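Local coordinates for cellulosomal scaffoldin adaptor protein B (Acetivibrio cellulolyticus, PDB 4U3S) that serves as an adaptor scaffoldin of the cellulosome, where its type II cohesin domains, of which this is the third, probably bind the dockerin of a partner scaffoldin, at residues V100-E105 and F146-N151; I26-N31 and E108-V113; T13-Q18 and L121-T126. All coordinates share one frame; numbering follows the deposited sequence.

Contact 1: residues V100-E105 and F146-N151; sequences VYRASE and FNWYGN
W148 meets helix 98-104 with two parts of its indole, its edge against Y101 and one face against R102. The helix is the short one that type II cohesins carry at the crown end of their jelly-roll β-sandwich, and W148 sits in a type I turn, N147 to G150, after strand 143-147. The CA-CB bond of W148 points at the helix, and CG lies between the backbone N and the carbonyl carbon (chi1 65°), presenting both surfaces. W148 CE3 lies 3.5 Å above the centre of the Y101 ring, a T-shaped stack with planes at 86°. R102 CG covers the indole face, 3.4 Å from the centroid of the five-membered ring, a CH-pi contact. R102 then bends at chi3, and its NH1 donates a hydrogen bond to W148 O (2.8 Å) in the guanidinium plane. R102 CD sits over Y149, 3.5 Å from Y149 CE1, and the guanidinium and phenol planes are 14° apart. The hydroxyl of Y101 is hydrogen-bonded to F32 O. N147 suits the turn because its short amide folds back: N147 OD1 accepts from Y149 N at 3.0 Å, an Asx turn, and from N151 N on the opposite face.

Contact 2: residues I26-N31 and E108-V113; sequences INKITN and EETGTV
I26 and G111 form an antiparallel hydrogen-bonded pair, with I26 N 2.9 Å from G111 O and G111 N 3.0 Å from I26 O. At phi 147° a CB on G111 would press on T110 O, so glycine suits the pair. The branched side chain of I26 turns inward, its CG1 4.2 Å from V113 CG1, and packs also on F32 and I5, a place for an aliphatic residue. N27 points outward beside T110; N27 OD1 lies 3.4 Å from the methyl T110 CG2, while its ND2 is bonded to E2 O. At K28 the backbone takes a left-handed conformation, and K28 N donates to a side chain, T110 OG1, at 2.9 Å. This is where strand 19-27 ends and strand 111-120 begins, neighbours in one sheet of the cohesin jelly roll. I29 N still reaches a main-chain acceptor, E109 O, at 2.9 Å. Past T30, whose CA lies alongside the carboxylate of E109, N31 again has positive phi, which asparagine tolerates well. Here E109, extended beyond CG, is long enough to reach N31 where the backbones no longer pair: E109 OE2 accepts from N31 N at 3.0 Å on its anti side.

Contact 3: residues T13-Q18 and L121-T126; sequences TAEVGQ and LQKKAT
V16 and L121 bring their backbones to 5.1 Å, CA to CA, where the type II turn from E15 to Q18, in the loop after strand 4-9, lies against the start of loop L121-T126 at one end of the cohesin sandwich. G17 holds the third position of that turn with phi 101°, where a CB would collide with the preceding carbonyl, and Q18 N closes it onto E15 O. Backbone hydrogen bonds join G17 and Q18 to A120, at the end of strand 111-120. With CG1 anti to the backbone N, the short, β-branched V16 sets both methyls against one carbonyl at van der Waals distance: CG1 is 3.6 Å and CG2 3.5 Å from L121 O. K123 works by length instead: its chain bends at chi2 (57°), laying K123 CD 3.6 Å from A14 O and bringing K123 NZ to 3.4 Å from the same oxygen, a weak hydrogen bond. N166 serves this pair too, its ND2 bonded to A14 O and its OD1 weakly to K123 NZ. E15 OE2 stays 5.9 Å from K123 NZ. The two loops therefore meet through van der Waals contact and one weak bond, and attraction between these opposite charges is probably modest.

How the contacts relate
Contacts 1 and 2 are neighbours at one end of the jelly roll, their centres about 13 Å apart. They touch directly: the hydroxyl of Y101 meets E108 N, and W148 and N147 pack on N31. Contact 3 lies at the other end, its centre about 31 Å from that of contact 2 and 41 Å from that of contact 1. Strands 19-27 and 111-120, joined at contact 2, span the distance. Along the chain the order is 13-18, 26-31, 100-105, 108-113, 121-126, 146-151. Contact 1 sets helix 98-104 against the turn after strand 143-147 of the second sheet; F146 packs on another protein chain and N151 OD1 is hydrogen-bonded to it, so this end lies near a protein interface.

Contact 1: residues V100-E105 and F146-N151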
loop_
_atom_site.group_PDB
_atom_site.type_symbol
_atom_site.label_atom_id
_atom_site.label_comp_id
_atom_site.label_asym_id
_atom_site.label_seq_id
_atom_site.Cartn_x
_atom_site.Cartn_y
_atom_site.Cartn_z
ATOM N N VAL A 100 -2.449 16.784 15.255
ATOM C CA VAL A 100 -3.464 17.814 15.164
ATOM C C VAL A 100 -4.834 17.239 15.440
ATOM O O VAL A 100 -5.641 17.827 16.170
ATOM C CB VAL A 100 -3.469 18.482 13.766
ATOM C CG1 VAL A 100 -4.539 19.560 13.699
ATOM C CG2 VAL A 100 -2.128 19.141 13.495
ATOM N N TYR A 101 -5.080 16.072 14.862
ATOM C CA TYR A 101 -6.304 15.321 15.120
ATOM C C TYR A 101 -6.434 15.029 16.617
ATOM O O TYR A 101 -7.481 15.298 17.252
ATOM C CB TYR A 101 -6.290 14.057 14.250
ATOM C CG TYR A 101 -7.499 13.134 14.332
ATOM C CD1 TYR A 101 -8.776 13.611 14.689
ATOM C CD2 TYR A 101 -7.377 11.805 13.974
ATOM C CE1 TYR A 101 -9.873 12.755 14.701
ATOM C CE2 TYR A 101 -8.458 10.939 14.008
ATOM C CZ TYR A 101 -9.699 11.414 14.373
ATOM O OH TYR A 101 -10.759 10.551 14.429
ATOM N N ARG A 102 -5.381 14.505 17.235
ATOM C CA ARG A 102 -5.463 14.196 18.680
ATOM C C ARG A 102 -5.715 15.418 19.542
ATOM O O ARG A 102 -6.444 15.343 20.532
ATOM C CB ARG A 102 -4.197 13.490 19.170
ATOM C CG ARG A 102 -4.065 12.078 18.658
ATOM C CD ARG A 102 -3.003 11.292 19.410
ATOM N NE ARG A 102 -1.700 11.956 19.453
ATOM C CZ ARG A 102 -0.763 11.905 18.501
ATOM N NH1 ARG A 102 -0.943 11.216 17.385
ATOM N NH2 ARG A 102 0.377 12.561 18.674
ATOM N N ALA A 103 -5.125 16.548 19.160
ATOM C CA ALA A 103 -5.301 17.788 19.908
ATOM C C ALA A 103 -6.762 18.289 19.874
ATOM O O ALA A 103 -7.174 18.993 20.779
ATOM C CB ALA A 103 -4.366 18.863 19.387
ATOM N N SER A 104 -7.540 17.906 18.861
ATOM C CA SER A 104 -8.971 18.300 18.811
ATOM C C SER A 104 -9.824 17.660 19.899
ATOM O O SER A 104 -10.912 18.167 20.208
ATOM C CB SER A 104 -9.589 17.895 17.470
ATOM O OG SER A 104 -9.835 16.495 17.386
ATOM N N GLU A 105 -9.369 16.514 20.402
ATOM C CA GLU A 105 -10.117 15.723 21.406
ATOM C C GLU A 105 -11.517 15.407 20.905
ATOM O O GLU A 105 -12.470 15.275 21.695
ATOM C CB GLU A 105 -10.161 16.449 22.748
ATOM C CG GLU A 105 -8.787 16.653 23.357
ATOM C CD GLU A 105 -8.840 17.165 24.777
ATOM O OE1 GLU A 105 -9.513 16.523 25.606
ATOM O OE2 GLU A 105 -8.167 18.167 25.068
ATOM N N PHE A 146 -7.248 1.840 11.742
ATOM C CA PHE A 146 -6.145 2.499 12.437
ATOM C C PHE A 146 -6.659 3.573 13.384
ATOM O O PHE A 146 -7.717 4.136 13.157
ATOM C CB PHE A 146 -5.196 3.133 11.410
ATOM C CG PHE A 146 -4.524 2.109 10.522
ATOM C CD1 PHE A 146 -5.177 1.619 9.412
ATOM C CD2 PHE A 146 -3.284 1.615 10.822
ATOM C CE1 PHE A 146 -4.587 0.644 8.619
ATOM C CE2 PHE A 146 -2.679 0.652 10.008
ATOM C CZ PHE A 146 -3.335 0.170 8.918
ATOM N N ASN A 147 -5.896 3.841 14.441
ATOM C CA ASN A 147 -6.278 4.857 15.400
ATOM C C ASN A 147 -5.388 6.081 15.254
ATOM O O ASN A 147 -4.424 6.091 14.454
ATOM C CB ASN A 147 -6.259 4.317 16.814
ATOM C CG ASN A 147 -4.877 3.917 17.279
ATOM O OD1 ASN A 147 -3.869 4.477 16.855
ATOM N ND2 ASN A 147 -4.827 2.957 18.210
ATOM N N TRP A 148 -5.697 7.115 16.026
ATOM C CA TRP A 148 -5.036 8.386 15.838
ATOM C C TRP A 148 -3.654 8.486 16.463
ATOM O O TRP A 148 -3.014 9.543 16.380
ATOM C CB TRP A 148 -5.920 9.536 16.273
ATOM C CG TRP A 148 -6.278 9.641 17.753
ATOM C CD1 TRP A 148 -5.754 8.974 18.810
ATOM C CD2 TRP A 148 -7.225 10.563 18.286
ATOM N NE1 TRP A 148 -6.335 9.418 19.994
ATOM C CE2 TRP A 148 -7.235 10.405 19.685
ATOM C CE3 TRP A 148 -8.047 11.532 17.706
ATOM C CZ2 TRP A 148 -8.070 11.153 20.507
ATOM C CZ3 TRP A 148 -8.876 12.272 18.524
ATOM C CH2 TRP A 148 -8.888 12.071 19.906
ATOM N N TYR A 149 -3.164 7.390 17.033
ATOM C CA TYR A 149 -1.757 7.307 17.373
ATOM C C TYR A 149 -0.968 6.721 16.214
ATOM O O TYR A 149 0.245 6.653 16.268
ATOM C CB TYR A 149 -1.570 6.444 18.611
ATOM C CG TYR A 149 -2.007 7.149 19.870
ATOM C CD1 TYR A 149 -1.259 8.212 20.385
ATOM C CD2 TYR A 149 -3.138 6.752 20.549
ATOM C CE1 TYR A 149 -1.623 8.854 21.563
ATOM C CE2 TYR A 149 -3.522 7.384 21.731
ATOM C CZ TYR A 149 -2.766 8.439 22.225
ATOM O OH TYR A 149 -3.136 9.073 23.395
ATOM N N GLY A 150 -1.677 6.291 15.184
ATOM C CA GLY A 150 -1.067 5.787 13.958
ATOM C C GLY A 150 -0.959 4.271 13.933
ATOM O O GLY A 150 -0.284 3.707 13.046
ATOM N N ASN A 151 -1.603 3.603 14.885
ATOM C CA ASN A 151 -1.455 2.159 15.025
ATOM C C ASN A 151 -2.598 1.362 14.437
ATOM O O ASN A 151 -3.755 1.763 14.488
ATOM C CB ASN A 151 -1.299 1.801 16.502
ATOM C CG ASN A 151 0.006 2.293 17.062
ATOM O OD1 ASN A 151 1.050 2.134 16.428
ATOM N ND2 ASN A 151 -0.034 2.895 18.254
#

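Contact 2: residues I26-N31 and E108-V113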
loop_
_atom_site.group_PDB
_atom_site.type_symbol
_atom_site.label_atom_id
_atom_site.label_comp_id
_atom_site.label_asym_id
_atom_site.label_seq_id
_atom_site.Cartn_x
_atom_site.Cartn_y
_atom_site.Cartn_z
ATOM N N ILE A 26 -18.423 2.183 9.657
ATOM C CA ILE A 26 -17.881 1.698 10.943
ATOM C C ILE A 26 -18.767 2.092 12.117
ATOM O O ILE A 26 -19.557 3.058 12.067
ATOM C CB ILE A 26 -16.415 2.124 11.208
ATOM C CG1 ILE A 26 -16.308 3.637 11.396
ATOM C CG2 ILE A 26 -15.513 1.693 10.044
ATOM C CD1 ILE A 26 -14.940 4.131 11.825
ATOM N N ASN A 27 -18.664 1.308 13.175
ATOM C CA ASN A 27 -19.395 1.581 14.401
ATOM C C ASN A 27 -18.449 1.404 15.547
ATOM O O ASN A 27 -17.827 0.348 15.700
ATOM C CB ASN A 27 -20.586 0.650 14.578
ATOM C CG ASN A 27 -21.497 1.109 15.693
ATOM O OD1 ASN A 27 -22.042 2.198 15.622
ATOM N ND2 ASN A 27 -21.607 0.328 16.739
ATOM N N LYS A 28 -18.344 2.453 16.355
ATOM C CA LYS A 28 -17.572 2.435 17.606
ATOM C C LYS A 28 -16.121 1.960 17.479
ATOM O O LYS A 28 -15.667 1.143 18.283
ATOM C CB LYS A 28 -18.316 1.619 18.679
ATOM C CG LYS A 28 -19.633 2.255 19.094
ATOM C CD LYS A 28 -20.438 1.331 19.985
ATOM C CE LYS A 28 -21.756 1.977 20.374
ATOM N NZ LYS A 28 -21.568 2.994 21.444
ATOM N N ILE A 29 -15.399 2.513 16.513
ATOM C CA ILE A 29 -13.956 2.265 16.376
ATOM C C ILE A 29 -13.196 3.361 17.114
ATOM O O ILE A 29 -13.148 4.513 16.655
ATOM C CB ILE A 29 -13.531 2.153 14.921
ATOM C CG1 ILE A 29 -14.419 1.159 14.161
ATOM C CG2 ILE A 29 -12.052 1.800 14.804
ATOM C CD1 ILE A 29 -14.410 -0.264 14.701
ATOM N N THR A 30 -12.589 2.992 18.250
ATOM C CA THR A 30 -11.979 3.979 19.131
ATOM C C THR A 30 -10.887 4.799 18.432
ATOM O O THR A 30 -9.921 4.256 17.936
ATOM C CB THR A 30 -11.411 3.312 20.393
ATOM O OG1 THR A 30 -12.492 2.688 21.085
ATOM C CG2 THR A 30 -10.732 4.336 21.319
ATOM N N ASN A 31 -11.038 6.120 18.431
ATOM C CA ASN A 31 -9.981 7.012 17.933
ATOM C C ASN A 31 -9.562 6.725 16.483
ATOM O O ASN A 31 -8.396 6.857 16.122
ATOM C CB ASN A 31 -8.798 6.985 18.901
ATOM C CG ASN A 31 -9.171 7.529 20.276
ATOM O OD1 ASN A 31 -10.082 8.354 20.397
ATOM N ND2 ASN A 31 -8.485 7.060 21.318
ATOM N N GLU A 108 -13.339 10.628 15.645
ATOM C CA GLU A 108 -14.342 10.110 14.720
ATOM C C GLU A 108 -14.425 8.610 14.924
ATOM O O GLU A 108 -13.429 7.937 14.763
ATOM C CB GLU A 108 -13.920 10.411 13.277
ATOM C CG GLU A 108 -13.745 11.888 13.025
ATOM C CD GLU A 108 -13.340 12.194 11.572
ATOM O OE1 GLU A 108 -13.321 11.262 10.743
ATOM O OE2 GLU A 108 -12.971 13.347 11.268
ATOM N N GLU A 109 -15.565 8.080 15.347
ATOM C CA GLU A 109 -15.603 6.663 15.681
ATOM C C GLU A 109 -16.700 5.858 15.019
ATOM O O GLU A 109 -16.629 4.621 15.003
ATOM C CB GLU A 109 -15.706 6.506 17.208
ATOM C CG GLU A 109 -14.541 7.169 17.918
ATOM C CD GLU A 109 -14.557 7.024 19.431
ATOM O OE1 GLU A 109 -15.655 7.035 20.051
ATOM O OE2 GLU A 109 -13.449 6.925 19.992
ATOM N N THR A 110 -17.719 6.532 14.513
ATOM C CA THR A 110 -18.876 5.877 13.978
ATOM C C THR A 110 -19.339 6.687 12.786
ATOM O O THR A 110 -19.490 7.916 12.878
ATOM C CB THR A 110 -20.029 5.813 15.029
ATOM O OG1 THR A 110 -19.640 4.992 16.131
ATOM C CG2 THR A 110 -21.312 5.270 14.406
ATOM N N GLY A 111 -19.583 6.008 11.676
ATOM C CA GLY A 111 -20.103 6.635 10.470
ATOM C C GLY A 111 -19.606 5.986 9.201
ATOM O O GLY A 111 -18.835 5.027 9.220
ATOM N N THR A 112 -20.066 6.522 8.083
ATOM C CA THR A 112 -19.644 6.014 6.776
ATOM C C THR A 112 -18.250 6.496 6.439
ATOM O O THR A 112 -17.862 7.597 6.803
ATOM C CB THR A 112 -20.622 6.435 5.688
ATOM O OG1 THR A 112 -20.587 7.854 5.551
ATOM C CG2 THR A 112 -22.049 5.998 6.011
ATOM N N VAL A 113 -17.493 5.650 5.741
ATOM C CA VAL A 113 -16.099 5.970 5.421
ATOM C C VAL A 113 -15.780 5.946 3.941
ATOM O O VAL A 113 -14.787 6.541 3.498
ATOM C CB VAL A 113 -15.097 5.103 6.167
ATOM C CG1 VAL A 113 -15.277 5.273 7.665
ATOM C CG2 VAL A 113 -15.134 3.639 5.725
#

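Contact 3: residues T13-Q18 and L121-T126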
loop_
_atom_site.group_PDB
_atom_site.type_symbol
_atom_site.label_atom_id
_atom_site.label_comp_id
_atom_site.label_asym_id
_atom_site.label_seq_id
_atom_site.Cartn_x
_atom_site.Cartn_y
_atom_site.Cartn_z
ATOM N N THR A 13 -31.406 -5.228 -4.863
ATOM C CA THR A 13 -31.842 -5.769 -6.134
ATOM C C THR A 13 -31.579 -4.707 -7.205
ATOM O O THR A 13 -31.638 -3.502 -6.925
ATOM C CB THR A 13 -33.333 -6.171 -6.096
ATOM O OG1 THR A 13 -34.143 -5.077 -5.628
ATOM C CG2 THR A 13 -33.530 -7.374 -5.179
ATOM N N ALA A 14 -31.237 -5.141 -8.411
ATOM C CA ALA A 14 -30.915 -4.212 -9.481
ATOM C C ALA A 14 -31.068 -4.858 -10.853
ATOM O O ALA A 14 -30.614 -5.974 -11.076
ATOM C CB ALA A 14 -29.499 -3.679 -9.307
ATOM N N GLU A 15 -31.729 -4.153 -11.772
ATOM C CA GLU A 15 -31.684 -4.540 -13.169
ATOM C C GLU A 15 -30.349 -4.174 -13.800
ATOM O O GLU A 15 -29.630 -3.294 -13.303
ATOM C CB GLU A 15 -32.780 -3.845 -13.949
ATOM C CG GLU A 15 -34.098 -4.571 -13.955
ATOM C CD GLU A 15 -35.107 -3.854 -14.831
ATOM O OE1 GLU A 15 -34.724 -2.895 -15.548
ATOM O OE2 GLU A 15 -36.290 -4.224 -14.801
ATOM N N VAL A 16 -30.043 -4.853 -14.901
ATOM C CA VAL A 16 -28.901 -4.525 -15.750
ATOM C C VAL A 16 -28.907 -3.023 -16.077
ATOM O O VAL A 16 -29.906 -2.502 -16.572
ATOM C CB VAL A 16 -28.937 -5.340 -17.056
ATOM C CG1 VAL A 16 -27.845 -4.903 -18.026
ATOM C CG2 VAL A 16 -28.829 -6.826 -16.755
ATOM N N GLY A 17 -27.814 -2.331 -15.742
ATOM C CA GLY A 17 -27.662 -0.917 -16.051
ATOM C C GLY A 17 -27.930 -0.029 -14.855
ATOM O O GLY A 17 -27.598 1.151 -14.869
ATOM N N GLN A 18 -28.532 -0.597 -13.813
ATOM C CA GLN A 18 -28.798 0.139 -12.581
ATOM C C GLN A 18 -27.586 0.117 -11.630
ATOM O O GLN A 18 -26.899 -0.890 -11.545
ATOM C CB GLN A 18 -29.984 -0.498 -11.898
ATOM C CG GLN A 18 -30.468 0.238 -10.675
ATOM C CD GLN A 18 -31.740 -0.374 -10.134
ATOM O OE1 GLN A 18 -32.391 -1.178 -10.811
ATOM N NE2 GLN A 18 -32.101 -0.002 -8.909
ATOM N N LEU A 121 -24.344 -5.857 -14.652
ATOM C CA LEU A 121 -24.119 -6.298 -16.028
ATOM C C LEU A 121 -25.041 -7.451 -16.334
ATOM O O LEU A 121 -25.497 -7.589 -17.459
ATOM C CB LEU A 121 -22.678 -6.776 -16.213
ATOM C CG LEU A 121 -21.609 -5.755 -15.820
ATOM C CD1 LEU A 121 -20.223 -6.374 -15.936
ATOM C CD2 LEU A 121 -21.726 -4.503 -16.682
ATOM N N GLN A 122 -25.269 -8.299 -15.330
ATOM C CA GLN A 122 -26.221 -9.395 -15.422
ATOM C C GLN A 122 -27.112 -9.357 -14.202
ATOM O O GLN A 122 -26.763 -8.780 -13.172
ATOM C CB GLN A 122 -25.528 -10.750 -15.426
ATOM C CG GLN A 122 -24.427 -10.971 -16.446
ATOM C CD GLN A 122 -23.825 -12.365 -16.282
ATOM O OE1 GLN A 122 -24.518 -13.375 -16.444
ATOM N NE2 GLN A 122 -22.554 -12.429 -15.931
ATOM N N LYS A 123 -28.242 -10.035 -14.316
ATOM C CA LYS A 123 -29.274 -10.029 -13.300
ATOM C C LYS A 123 -29.040 -11.034 -12.148
ATOM O O LYS A 123 -29.666 -10.916 -11.099
ATOM C CB LYS A 123 -30.610 -10.321 -14.001
ATOM C CG LYS A 123 -31.841 -10.312 -13.124
ATOM C CD LYS A 123 -32.008 -8.995 -12.394
ATOM C CE LYS A 123 -33.337 -8.972 -11.668
ATOM N NZ LYS A 123 -33.510 -7.692 -10.949
ATOM N N LYS A 124 -28.141 -11.998 -12.327
ATOM C CA LYS A 124 -28.042 -13.136 -11.401
ATOM C C LYS A 124 -27.481 -12.850 -9.999
ATOM O O LYS A 124 -26.865 -11.816 -9.750
ATOM C CB LYS A 124 -27.272 -14.284 -12.059
ATOM C CG LYS A 124 -25.798 -14.025 -12.318
ATOM C CD LYS A 124 -25.133 -15.272 -12.870
ATOM C CE LYS A 124 -23.627 -15.192 -12.725
ATOM N NZ LYS A 124 -22.958 -16.329 -13.405
ATOM N N ALA A 125 -27.717 -13.782 -9.082
ATOM C CA ALA A 125 -27.361 -13.587 -7.686
ATOM C C ALA A 125 -25.854 -13.509 -7.539
ATOM O O ALA A 125 -25.115 -14.286 -8.125
ATOM C CB ALA A 125 -27.909 -14.715 -6.816
ATOM N N THR A 126 -25.402 -12.578 -6.726
ATOM C CA THR A 126 -23.969 -12.341 -6.621
ATOM C C THR A 126 -23.678 -11.678 -5.295
ATOM O O THR A 126 -24.591 -11.164 -4.643
ATOM C CB THR A 126 -23.499 -11.457 -7.792
ATOM O OG1 THR A 126 -22.083 -11.505 -7.888
ATOM C CG2 THR A 126 -23.969 -10.024 -7.626
#